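Local coordinates for Aac(6')-Ih protein (Acinetobacter baumannii, PDB 4E8O), which probably transfers an acetyl group from acetyl coenzyme A to the 6'-amino group of aminoglycoside antibiotics, giving the bacterium resistance to them, at residues B[70-84]-B[95-108]. Numbering follows the deposited sequence.
Sequences TDTQQAIAMLEASIR and PVAFLEGIFVLPEY
The central antiparallel hairpin of a GNAT acetyltransferase is formed here by strands 75-84 and 96-104, and a classic beta bulge interrupts it where Glu100 and Gly101 both face Glu80. The single carbonyl Glu80 O takes two N-H groups from the same face of its plane, Glu100 N at 2.9 Å and Gly101 N at 3.2 Å. At the bulge the side chain of Glu100 sets out toward strand 75-84; bent at chi2 (-81°), it carries the carboxylate back over the backbone to Ser82. There Glu100 OE2 is gripped three times. Ser82 OG gives a very short hydrogen bond of 2.5 Å to the anti lone pair of Glu100 OE2, while Arg84 comes side-on, with NH2 3.0 Å and NE 3.2 Å from this same oxygen, which lies in the guanidinium plane. The one N-H of Arg84 NE is shared between Glu100 OE2 and Ser82 OG, so the small hydroxyl joins the acid and the base. A flat, delocalised cation suits this place doubly: its edge serves Glu100 while one face lies over the Phe98 ring, a cation-pi contact with Arg84 CZ 4.4 Å from the centroid of the Phe98 ring and the planes 34° apart.

As in other GNAT enzymes, a bulge at this point is consistent with a splay from the neighbouring parallel strand 132-138, where acetyl coenzyme A probably binds. The other face of the hairpin is apolar: Leu79 CD1 meets Leu99 CD1 at 3.7 Å, and Leu79 and Ile83 reach helix 113-127. Just past the end of strand 96-104, Leu105 N bonds to Ile76 O, and the beta-branched Ile76 lays its CG2 over a face of the Tyr108 ring, a CH-pi contact 3.8 Å from the centroid.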
loop_
_atom_site.group_PDB
_atom_site.type_symbol
_atom_site.label_atom_id
_atom_site.label_comp_id
_atom_site.label_asym_id
_atom_site.label_seq_id
_atom_site.Cartn_x
_atom_site.Cartn_y
_atom_site.Cartn_z
ATOM N N THR B 70 20.561 -7.095 25.158
ATOM C CA THR B 70 21.170 -6.562 26.370
ATOM C C THR B 70 22.580 -7.121 26.515
ATOM O O THR B 70 23.110 -7.739 25.588
ATOM C CB THR B 70 20.349 -6.924 27.625
ATOM O OG1 THR B 70 20.389 -8.340 27.834
ATOM C CG2 THR B 70 18.904 -6.489 27.460
ATOM N N ASP B 71 23.179 -6.890 27.679
ATOM C CA ASP B 71 24.472 -7.461 28.033
ATOM C C ASP B 71 24.352 -8.965 28.148
ATOM O O ASP B 71 25.232 -9.717 27.721
ATOM C CB ASP B 71 24.910 -6.920 29.390
ATOM C CG ASP B 71 24.939 -5.418 29.427
ATOM O OD1 ASP B 71 25.476 -4.835 28.466
ATOM O OD2 ASP B 71 24.423 -4.825 30.399
ATOM N N THR B 72 23.241 -9.390 28.736
ATOM C CA THR B 72 23.000 -10.790 29.055
ATOM C C THR B 72 22.456 -11.556 27.851
ATOM O O THR B 72 21.915 -12.657 27.996
ATOM C CB THR B 72 22.024 -10.916 30.244
ATOM O OG1 THR B 72 20.837 -11.596 29.823
ATOM C CG2 THR B 72 21.647 -9.535 30.778
ATOM N N GLN B 73 22.619 -10.966 26.669
ATOM C CA GLN B 73 22.138 -11.537 25.412
ATOM C C GLN B 73 20.636 -11.789 25.401
ATOM O O GLN B 73 20.175 -12.758 24.799
ATOM C CB GLN B 73 22.877 -12.836 25.063
ATOM C CG GLN B 73 24.237 -12.657 24.411
ATOM C CD GLN B 73 24.736 -13.945 23.773
ATOM O OE1 GLN B 73 24.124 -15.004 23.929
ATOM N NE2 GLN B 73 25.844 -13.859 23.046
ATOM N N GLN B 74 19.872 -10.928 26.068
ATOM C CA GLN B 74 18.419 -11.007 25.979
ATOM C C GLN B 74 17.914 -10.136 24.836
ATOM O O GLN B 74 18.209 -8.940 24.782
ATOM C CB GLN B 74 17.750 -10.579 27.290
ATOM C CG GLN B 74 18.095 -11.443 28.492
ATOM C CD GLN B 74 17.825 -12.917 28.264
ATOM O OE1 GLN B 74 18.735 -13.744 28.332
ATOM N NE2 GLN B 74 16.569 -13.254 28.000
ATOM N N ALA B 75 17.163 -10.733 23.915
ATOM C CA ALA B 75 16.546 -9.967 22.840
ATOM C C ALA B 75 15.323 -9.250 23.395
ATOM O O ALA B 75 14.366 -9.896 23.832
ATOM C CB ALA B 75 16.155 -10.874 21.690
ATOM N N ILE B 76 15.358 -7.918 23.384
ATOM C CA ILE B 76 14.303 -7.128 24.016
ATOM C C ILE B 76 13.501 -6.268 23.041
ATOM O O ILE B 76 12.507 -5.653 23.431
ATOM C CB ILE B 76 14.845 -6.264 25.197
ATOM C CG1 ILE B 76 16.043 -5.404 24.771
ATOM C CG2 ILE B 76 15.225 -7.149 26.374
ATOM C CD1 ILE B 76 15.674 -4.065 24.141
ATOM N N ALA B 77 13.934 -6.224 21.781
ATOM C CA ALA B 77 13.242 -5.446 20.754
ATOM C C ALA B 77 13.562 -5.945 19.349
ATOM O O ALA B 77 14.629 -6.518 19.116
ATOM C CB ALA B 77 13.589 -3.969 20.876
ATOM N N MET B 78 12.640 -5.716 18.416
ATOM C CA MET B 78 12.839 -6.083 17.013
ATOM C C MET B 78 12.200 -5.052 16.096
ATOM O O MET B 78 11.257 -4.366 16.490
ATOM C CB MET B 78 12.224 -7.451 16.713
ATOM C CG MET B 78 10.746 -7.548 17.058
ATOM S SD MET B 78 9.836 -8.729 16.034
ATOM C CE MET B 78 9.421 -7.695 14.632
ATOM N N LEU B 79 12.714 -4.958 14.873
ATOM C CA LEU B 79 12.136 -4.102 13.845
ATOM C C LEU B 79 12.227 -4.815 12.503
ATOM O O LEU B 79 13.199 -5.529 12.232
ATOM C CB LEU B 79 12.887 -2.766 13.773
ATOM C CG LEU B 79 12.469 -1.769 12.685
ATOM C CD1 LEU B 79 12.696 -0.346 13.151
ATOM C CD2 LEU B 79 13.235 -2.008 11.395
ATOM N N GLU B 80 11.219 -4.618 11.662
ATOM C CA GLU B 80 11.279 -5.091 10.289
ATOM C C GLU B 80 10.908 -3.937 9.370
ATOM O O GLU B 80 9.984 -3.179 9.657
ATOM C CB GLU B 80 10.341 -6.293 10.085
ATOM C CG GLU B 80 10.655 -7.466 11.015
ATOM C CD GLU B 80 9.789 -8.690 10.772
ATOM O OE1 GLU B 80 9.199 -8.820 9.673
ATOM O OE2 GLU B 80 9.703 -9.538 11.689
ATOM N N ALA B 81 11.628 -3.790 8.266
ATOM C CA ALA B 81 11.325 -2.715 7.331
ATOM C C ALA B 81 11.555 -3.205 5.920
ATOM O O ALA B 81 12.216 -4.226 5.712
ATOM C CB ALA B 81 12.177 -1.483 7.620
ATOM N N SER B 82 11.009 -2.479 4.949
ATOM C CA SER B 82 11.190 -2.838 3.551
ATOM C C SER B 82 11.391 -1.595 2.705
ATOM O O SER B 82 11.115 -0.475 3.149
ATOM C CB SER B 82 9.974 -3.600 3.036
ATOM O OG SER B 82 8.798 -2.815 3.143
ATOM N N ILE B 83 11.889 -1.797 1.488
ATOM C CA ILE B 83 11.903 -0.747 0.485
ATOM C C ILE B 83 10.738 -1.028 -0.459
ATOM O O ILE B 83 10.615 -2.142 -0.974
ATOM C CB ILE B 83 13.214 -0.734 -0.323
ATOM C CG1 ILE B 83 14.433 -0.662 0.607
ATOM C CG2 ILE B 83 13.205 0.422 -1.312
ATOM C CD1 ILE B 83 14.504 0.602 1.458
ATOM N N ARG B 84 9.881 -0.031 -0.676
ATOM C CA ARG B 84 8.685 -0.204 -1.506
ATOM C C ARG B 84 8.822 0.573 -2.802
ATOM O O ARG B 84 9.193 1.748 -2.780
ATOM C CB ARG B 84 7.441 0.298 -0.769
ATOM C CG ARG B 84 7.153 -0.387 0.551
ATOM C CD ARG B 84 6.893 -1.867 0.365
ATOM N NE ARG B 84 6.281 -2.464 1.552
ATOM C CZ ARG B 84 4.970 -2.501 1.774
ATOM N NH1 ARG B 84 4.126 -1.976 0.888
ATOM N NH2 ARG B 84 4.499 -3.067 2.876
ATOM N N PRO B 95 11.460 5.048 -4.827
ATOM C CA PRO B 95 10.960 4.195 -3.739
ATOM C C PRO B 95 10.935 4.895 -2.380
ATOM O O PRO B 95 11.443 6.011 -2.257
ATOM C CB PRO B 95 11.970 3.041 -3.714
ATOM C CG PRO B 95 13.244 3.652 -4.205
ATOM C CD PRO B 95 12.838 4.692 -5.222
ATOM N N VAL B 96 10.319 4.252 -1.389
ATOM C CA VAL B 96 10.298 4.752 -0.016
ATOM C C VAL B 96 10.597 3.605 0.944
ATOM O O VAL B 96 10.348 2.441 0.623
ATOM C CB VAL B 96 8.917 5.352 0.365
ATOM C CG1 VAL B 96 8.571 6.539 -0.515
ATOM C CG2 VAL B 96 7.822 4.287 0.277
ATOM N N ALA B 97 11.124 3.923 2.124
ATOM C CA ALA B 97 11.285 2.906 3.157
ATOM C C ALA B 97 9.925 2.713 3.804
ATOM O O ALA B 97 9.104 3.626 3.788
ATOM C CB ALA B 97 12.301 3.340 4.185
ATOM N N PHE B 98 9.667 1.536 4.362
ATOM C CA PHE B 98 8.382 1.305 5.015
ATOM C C PHE B 98 8.560 0.474 6.274
ATOM O O PHE B 98 9.237 -0.557 6.245
ATOM C CB PHE B 98 7.396 0.637 4.047
ATOM C CG PHE B 98 5.993 0.514 4.588
ATOM C CD1 PHE B 98 5.042 1.492 4.328
ATOM C CD2 PHE B 98 5.620 -0.591 5.337
ATOM C CE1 PHE B 98 3.749 1.375 4.819
ATOM C CE2 PHE B 98 4.330 -0.718 5.831
ATOM C CZ PHE B 98 3.392 0.267 5.572
ATOM N N LEU B 99 7.962 0.929 7.374
ATOM C CA LEU B 99 8.053 0.222 8.650
ATOM C C LEU B 99 7.030 -0.901 8.690
ATOM O O LEU B 99 5.823 -0.650 8.736
ATOM C CB LEU B 99 7.818 1.183 9.824
ATOM C CG LEU B 99 8.077 0.587 11.207
ATOM C CD1 LEU B 99 9.537 0.217 11.324
ATOM C CD2 LEU B 99 7.675 1.544 12.323
ATOM N N GLU B 100 7.510 -2.141 8.663
ATOM C CA GLU B 100 6.612 -3.283 8.651
ATOM C C GLU B 100 6.196 -3.644 10.065
ATOM O O GLU B 100 5.055 -4.038 10.296
ATOM C CB GLU B 100 7.275 -4.480 7.971
ATOM C CG GLU B 100 7.750 -4.203 6.550
ATOM C CD GLU B 100 6.639 -4.297 5.528
ATOM O OE1 GLU B 100 5.514 -4.683 5.901
ATOM O OE2 GLU B 100 6.890 -3.991 4.341
ATOM N N GLY B 101 7.119 -3.503 11.012
ATOM C CA GLY B 101 6.821 -3.844 12.386
ATOM C C GLY B 101 7.916 -3.430 13.339
ATOM O O GLY B 101 9.104 -3.510 13.018
ATOM N N ILE B 102 7.509 -2.983 14.520
ATOM C CA ILE B 102 8.455 -2.682 15.575
ATOM C C ILE B 102 7.856 -3.158 16.890
ATOM O O ILE B 102 6.647 -3.038 17.111
ATOM C CB ILE B 102 8.790 -1.175 15.616
ATOM C CG1 ILE B 102 9.867 -0.886 16.665
ATOM C CG2 ILE B 102 7.526 -0.344 15.828
ATOM C CD1 ILE B 102 10.300 0.567 16.716
ATOM N N PHE B 103 8.688 -3.732 17.748
ATOM C CA PHE B 103 8.216 -4.176 19.047
ATOM C C PHE B 103 9.319 -4.058 20.076
ATOM O O PHE B 103 10.410 -4.584 19.881
ATOM C CB PHE B 103 7.729 -5.622 18.992
ATOM C CG PHE B 103 7.445 -6.207 20.343
ATOM C CD1 PHE B 103 6.267 -5.904 21.009
ATOM C CD2 PHE B 103 8.362 -7.047 20.955
ATOM C CE1 PHE B 103 6.007 -6.434 22.262
ATOM C CE2 PHE B 103 8.111 -7.579 22.200
ATOM C CZ PHE B 103 6.929 -7.274 22.858
ATOM N N VAL B 104 9.026 -3.363 21.168
ATOM C CA VAL B 104 9.942 -3.261 22.292
ATOM C C VAL B 104 9.217 -3.771 23.529
ATOM O O VAL B 104 8.045 -3.445 23.736
ATOM C CB VAL B 104 10.376 -1.802 22.531
ATOM C CG1 VAL B 104 11.402 -1.727 23.650
ATOM C CG2 VAL B 104 10.937 -1.192 21.254
ATOM N N LEU B 105 9.896 -4.587 24.333
ATOM C CA LEU B 105 9.346 -5.010 25.620
ATOM C C LEU B 105 9.088 -3.779 26.481
ATOM O O LEU B 105 9.917 -2.868 26.513
ATOM C CB LEU B 105 10.303 -5.970 26.328
ATOM C CG LEU B 105 10.410 -7.356 25.693
ATOM C CD1 LEU B 105 11.478 -8.195 26.374
ATOM C CD2 LEU B 105 9.070 -8.046 25.767
ATOM N N PRO B 106 7.934 -3.744 27.172
ATOM C CA PRO B 106 7.479 -2.568 27.930
ATOM C C PRO B 106 8.548 -1.978 28.845
ATOM O O PRO B 106 8.698 -0.758 28.881
ATOM C CB PRO B 106 6.324 -3.123 28.765
ATOM C CG PRO B 106 5.781 -4.239 27.946
ATOM C CD PRO B 106 6.984 -4.868 27.288
ATOM N N GLU B 107 9.282 -2.830 29.558
ATOM C CA GLU B 107 10.335 -2.382 30.470
ATOM C C GLU B 107 11.436 -1.561 29.780
ATOM O O GLU B 107 12.212 -0.871 30.447
ATOM C CB GLU B 107 10.957 -3.585 31.198
ATOM C CG GLU B 107 10.003 -4.360 32.119
ATOM C CD GLU B 107 9.063 -5.297 31.370
ATOM O OE1 GLU B 107 9.404 -5.725 30.246
ATOM O OE2 GLU B 107 7.979 -5.612 31.910
ATOM N N TYR B 108 11.486 -1.625 28.449
ATOM C CA TYR B 108 12.582 -1.031 27.678
ATOM C C TYR B 108 12.178 0.144 26.774
ATOM O O TYR B 108 13.001 0.650 26.010
ATOM C CB TYR B 108 13.290 -2.120 26.852
ATOM C CG TYR B 108 14.034 -3.131 27.698
ATOM C CD1 TYR B 108 15.387 -2.978 27.964
ATOM C CD2 TYR B 108 13.381 -4.227 28.238
ATOM C CE1 TYR B 108 16.069 -3.892 28.740
ATOM C CE2 TYR B 108 14.054 -5.146 29.020
ATOM C CZ TYR B 108 15.397 -4.973 29.263
ATOM O OH TYR B 108 16.074 -5.886 30.039
#